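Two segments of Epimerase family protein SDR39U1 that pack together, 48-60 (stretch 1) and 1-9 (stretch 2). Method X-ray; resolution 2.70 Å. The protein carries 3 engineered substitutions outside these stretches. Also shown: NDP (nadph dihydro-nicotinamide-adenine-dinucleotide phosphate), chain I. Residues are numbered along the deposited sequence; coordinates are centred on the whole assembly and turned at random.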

# COMPACT_ATOMS: atom_id res chain seq x y z
N GLY A 48 -12.19 -12.25 -20.38
CA GLY A 48 -12.37 -10.81 -20.24
C GLY A 48 -12.85 -10.36 -18.89
O GLY A 48 -12.93 -11.14 -17.94
N LEU A 49 -13.17 -9.08 -18.79
CA LEU A 49 -13.53 -8.47 -17.52
C LEU A 49 -14.95 -8.88 -17.12
O LEU A 49 -15.87 -8.69 -17.90
CB LEU A 49 -13.44 -6.94 -17.65
CG LEU A 49 -13.41 -6.11 -16.36
CD1 LEU A 49 -12.05 -6.10 -15.66
CD2 LEU A 49 -13.86 -4.69 -16.64
N PRO A 50 -15.13 -9.48 -15.93
CA PRO A 50 -16.50 -9.78 -15.50
C PRO A 50 -17.26 -8.51 -15.19
O PRO A 50 -16.64 -7.45 -15.03
CB PRO A 50 -16.31 -10.60 -14.22
CG PRO A 50 -14.93 -10.31 -13.75
CD PRO A 50 -14.12 -9.93 -14.96
N SER A 51 -18.58 -8.61 -15.13
CA SER A 51 -19.42 -7.43 -14.87
C SER A 51 -19.00 -6.77 -13.55
O SER A 51 -18.95 -7.41 -12.50
CB SER A 51 -20.91 -7.78 -14.82
OG SER A 51 -21.29 -8.56 -15.93
N CYS A 52 -18.62 -5.50 -13.65
CA CYS A 52 -18.28 -4.74 -12.48
C CYS A 52 -18.41 -3.25 -12.76
O CYS A 52 -18.24 -2.80 -13.91
CB CYS A 52 -16.87 -5.08 -12.00
SG CYS A 52 -15.58 -4.69 -13.20
N ASP A 53 -18.69 -2.49 -11.71
CA ASP A 53 -18.81 -1.04 -11.79
C ASP A 53 -17.47 -0.35 -11.53
O ASP A 53 -17.26 0.80 -11.92
CB ASP A 53 -19.85 -0.55 -10.78
CG ASP A 53 -21.18 -1.23 -10.95
OD1 ASP A 53 -21.83 -0.97 -11.98
OD2 ASP A 53 -21.58 -1.99 -10.04
N ALA A 54 -16.58 -1.06 -10.85
CA ALA A 54 -15.29 -0.52 -10.46
C ALA A 54 -14.27 -1.63 -10.29
O ALA A 54 -14.61 -2.78 -10.05
CB ALA A 54 -15.42 0.28 -9.19
N ALA A 55 -12.99 -1.28 -10.44
CA ALA A 55 -11.91 -2.25 -10.30
C ALA A 55 -10.74 -1.66 -9.51
O ALA A 55 -10.48 -0.45 -9.57
CB ALA A 55 -11.45 -2.72 -11.68
N VAL A 56 -10.06 -2.52 -8.76
CA VAL A 56 -8.88 -2.15 -7.98
C VAL A 56 -7.80 -3.20 -8.21
O VAL A 56 -8.13 -4.38 -8.30
CB VAL A 56 -9.17 -2.15 -6.47
CG1 VAL A 56 -7.93 -1.74 -5.69
CG2 VAL A 56 -10.33 -1.24 -6.12
N ASN A 57 -6.54 -2.80 -8.30
CA ASN A 57 -5.45 -3.77 -8.26
C ASN A 57 -4.54 -3.61 -7.04
O ASN A 57 -4.02 -2.52 -6.77
CB ASN A 57 -4.59 -3.75 -9.52
CG ASN A 57 -3.77 -5.01 -9.67
OD1 ASN A 57 -4.11 -6.06 -9.15
ND2 ASN A 57 -2.68 -4.92 -10.37
N LEU A 58 -4.34 -4.73 -6.34
CA LEU A 58 -3.45 -4.82 -5.19
C LEU A 58 -2.37 -5.88 -5.41
O LEU A 58 -1.51 -6.10 -4.54
CB LEU A 58 -4.24 -5.16 -3.93
CG LEU A 58 -5.40 -4.23 -3.57
CD1 LEU A 58 -6.15 -4.83 -2.40
CD2 LEU A 58 -4.93 -2.84 -3.27
N ALA A 59 -2.39 -6.54 -6.56
CA ALA A 59 -1.55 -7.70 -6.79
C ALA A 59 -0.07 -7.33 -6.78
O ALA A 59 0.33 -6.36 -7.38
CB ALA A 59 -1.93 -8.37 -8.11
N GLY A 60 0.75 -8.14 -6.10
CA GLY A 60 2.19 -7.95 -6.11
C GLY A 60 2.93 -8.97 -5.25
O GLY A 60 2.52 -9.28 -4.14
PA NDP I . -0.03 -8.85 0.14
O1A NDP I . 1.33 -9.53 -0.15
O2A NDP I . -0.81 -9.17 1.44
O5B NDP I . -1.15 -9.17 -1.00
C5B NDP I . -0.66 -9.37 -2.33
C4B NDP I . -1.63 -10.25 -3.06
O4B NDP I . -1.24 -10.25 -4.43
C3B NDP I . -1.60 -11.69 -2.55
O3B NDP I . -2.74 -12.03 -1.71
C2B NDP I . -1.61 -12.54 -3.81
O2B NDP I . -2.92 -12.96 -4.16
C1B NDP I . -1.17 -11.59 -4.89
N9A NDP I . 0.22 -11.93 -5.18
C8A NDP I . 1.29 -12.19 -4.35
N7A NDP I . 2.40 -12.51 -5.13
C5A NDP I . 2.02 -12.46 -6.43
C6A NDP I . 2.63 -12.65 -7.75
N6A NDP I . 3.94 -12.96 -7.88
N1A NDP I . 1.86 -12.50 -8.85
C2A NDP I . 0.54 -12.19 -8.73
N3A NDP I . -0.09 -11.97 -7.55
C4A NDP I . 0.60 -12.07 -6.44
O3 NDP I . 0.35 -7.28 -0.00
PN NDP I . -0.47 -6.08 0.70
O1N NDP I . -1.93 -6.49 0.79
O2N NDP I . 0.22 -5.68 1.96
O5D NDP I . -0.27 -4.86 -0.39
C5D NDP I . -0.89 -5.08 -1.67
C4D NDP I . -0.31 -4.18 -2.75
O4D NDP I . -0.13 -2.91 -2.11
C3D NDP I . 1.08 -4.60 -3.26
O3D NDP I . 1.18 -4.36 -4.70
C2D NDP I . 2.05 -3.74 -2.45
O2D NDP I . 3.24 -3.28 -3.09
C1D NDP I . 1.24 -2.50 -2.20
N1N NDP I . 1.65 -1.74 -1.01
C2N NDP I . 1.66 -2.31 0.21
C3N NDP I . 2.05 -1.59 1.32
C7N NDP I . 2.02 -2.26 2.64
O7N NDP I . 1.37 -3.30 2.75
N7N NDP I . 2.68 -1.75 3.68
C4N NDP I . 2.43 -0.16 1.22
C5N NDP I . 2.37 0.36 -0.14
C6N NDP I . 1.98 -0.45 -1.19
P2B NDP I . -3.16 -14.52 -4.67
O1X NDP I . -2.68 -14.56 -6.11
O2X NDP I . -2.34 -15.45 -3.73
O3X NDP I . -4.70 -14.52 -4.52
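Stretch 2 1-9: MRVLVGGGT

The most unusual feature of this contact is its glycine end, where stretch 2 leaves the sheet through Gly 6, Gly 7 and Gly 8 and the two backbones make their closest CA-CA approach in the register. The CA atoms of Gly 7 and Ala 59 lie 3.9 Å apart. A CB on Gly 7 would fall 2.5 Å from Ala 59 CA, and one on Gly 6 would fall 2.5 Å from Asn 57 OD1, so neither place has room for a side chain. Gly 7 also has positive phi (69°), which favours glycine, within a type II turn from Val 5 to Gly 8 closed by Gly 8 N to Val 5 O at 3.2 Å.

Residues 2-6 form an extended strand, whose last two residues begin the turn, parallel to strand 54-57; the axes diverge by 13° and approach to 4.6 Å. Val 3 pairs with Ala 54, Leu 4 with Ala 55, Val 5 with Val 56 and Gly 6 with Asn 57. As is typical of parallel strands, alternate residues of stretch 2 use both their NH and CO toward the same neighbour. Leu 4 N donates to Ala 54 O (3.0 Å) and Leu 4 O accepts from Val 56 N (2.8 Å); Gly 6 N donates to Val 56 O (2.8 Å) and Gly 6 O accepts from Leu 58 N (2.7 Å). At the other end, Arg 2 O accepts from both Asp 53 N (2.9 Å) and Ala 54 N (3.2 Å), while Arg 2 N donates to Asp 53 OD2 (2.8 Å), a carboxylate taking the place of a backbone carbonyl. Arg 2 CD lies 3.4 Å from Ser 51 O.

Side chains alternate between the faces. Val 3 and Val 5 share one with Ala 54 and Val 56; beta-branched valine suits the extended backbone, and Val 56 CG2 lies 4.1 Å from Val 3 CG1. Leu 58 CD1 adds a contact of 3.8 Å to Val 5 CG1, and selenomethionine Met 1 SE lies 4.1 Å from Ala 54 CB. Leu 4, on the face of Ala 55 and Asn 57, has the largest area covered by stretch 1. Its CD2 reaches Leu 49 CD1 (3.5 Å) and Pro 50 CD (3.8 Å), while its CB lies 4.1 Å from Cys 52 SG.

Thr 9 is out of reach of stretch 1; its OG1 donates to NDP O3X (2.6 Å) and accepts from NDP O3B (2.7 Å).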

# COMPACT_ATOMS: atom_id res chain seq x y z
N MSE A 1 -22.70 -1.12 -5.49
CA MSE A 1 -21.61 -1.25 -6.49
C MSE A 1 -20.99 -2.61 -6.52
O MSE A 1 -20.91 -3.27 -5.51
CB MSE A 1 -20.52 -0.31 -6.03
CG MSE A 1 -19.84 0.34 -7.20
SE MSE A 1 -18.40 1.52 -6.60
CE MSE A 1 -18.56 1.62 -4.65
N ARG A 2 -20.54 -3.05 -7.68
CA ARG A 2 -19.80 -4.31 -7.79
C ARG A 2 -18.32 -4.04 -8.08
O ARG A 2 -18.01 -3.34 -9.04
CB ARG A 2 -20.52 -5.16 -8.80
CG ARG A 2 -19.78 -6.36 -9.41
CD ARG A 2 -20.63 -7.67 -9.60
NE ARG A 2 -20.36 -8.72 -8.56
CZ ARG A 2 -21.25 -9.53 -7.93
NH1 ARG A 2 -22.57 -9.49 -8.15
NH2 ARG A 2 -20.80 -10.40 -7.00
N VAL A 3 -17.42 -4.49 -7.20
CA VAL A 3 -15.99 -4.16 -7.31
C VAL A 3 -15.12 -5.40 -7.56
O VAL A 3 -15.26 -6.39 -6.88
CB VAL A 3 -15.45 -3.45 -6.04
CG1 VAL A 3 -14.02 -2.98 -6.26
CG2 VAL A 3 -16.35 -2.30 -5.62
N LEU A 4 -14.25 -5.32 -8.56
CA LEU A 4 -13.31 -6.40 -8.89
C LEU A 4 -11.97 -6.06 -8.26
O LEU A 4 -11.41 -5.02 -8.57
CB LEU A 4 -13.17 -6.52 -10.41
CG LEU A 4 -12.36 -7.68 -11.01
CD1 LEU A 4 -12.96 -8.99 -10.57
CD2 LEU A 4 -12.31 -7.60 -12.53
N VAL A 5 -11.47 -6.90 -7.36
CA VAL A 5 -10.22 -6.59 -6.66
C VAL A 5 -9.11 -7.56 -6.99
O VAL A 5 -9.07 -8.67 -6.47
CB VAL A 5 -10.38 -6.52 -5.12
CG1 VAL A 5 -9.02 -6.31 -4.47
CG2 VAL A 5 -11.37 -5.44 -4.72
N GLY A 6 -8.19 -7.12 -7.83
CA GLY A 6 -7.01 -7.89 -8.14
C GLY A 6 -6.08 -8.00 -6.94
O GLY A 6 -5.76 -7.00 -6.30
N GLY A 7 -5.65 -9.23 -6.63
CA GLY A 7 -4.81 -9.46 -5.47
C GLY A 7 -5.53 -9.26 -4.15
O GLY A 7 -4.90 -9.14 -3.10
N GLY A 8 -6.85 -9.27 -4.19
CA GLY A 8 -7.66 -9.01 -3.00
C GLY A 8 -7.65 -10.04 -1.88
O GLY A 8 -8.26 -9.82 -0.85
N THR A 9 -7.01 -11.19 -2.10
CA THR A 9 -6.83 -12.19 -1.02
C THR A 9 -5.86 -11.69 0.06
O THR A 9 -5.86 -12.19 1.17
CB THR A 9 -6.26 -13.52 -1.56
OG1 THR A 9 -5.07 -13.26 -2.33
CG2 THR A 9 -7.27 -14.24 -2.40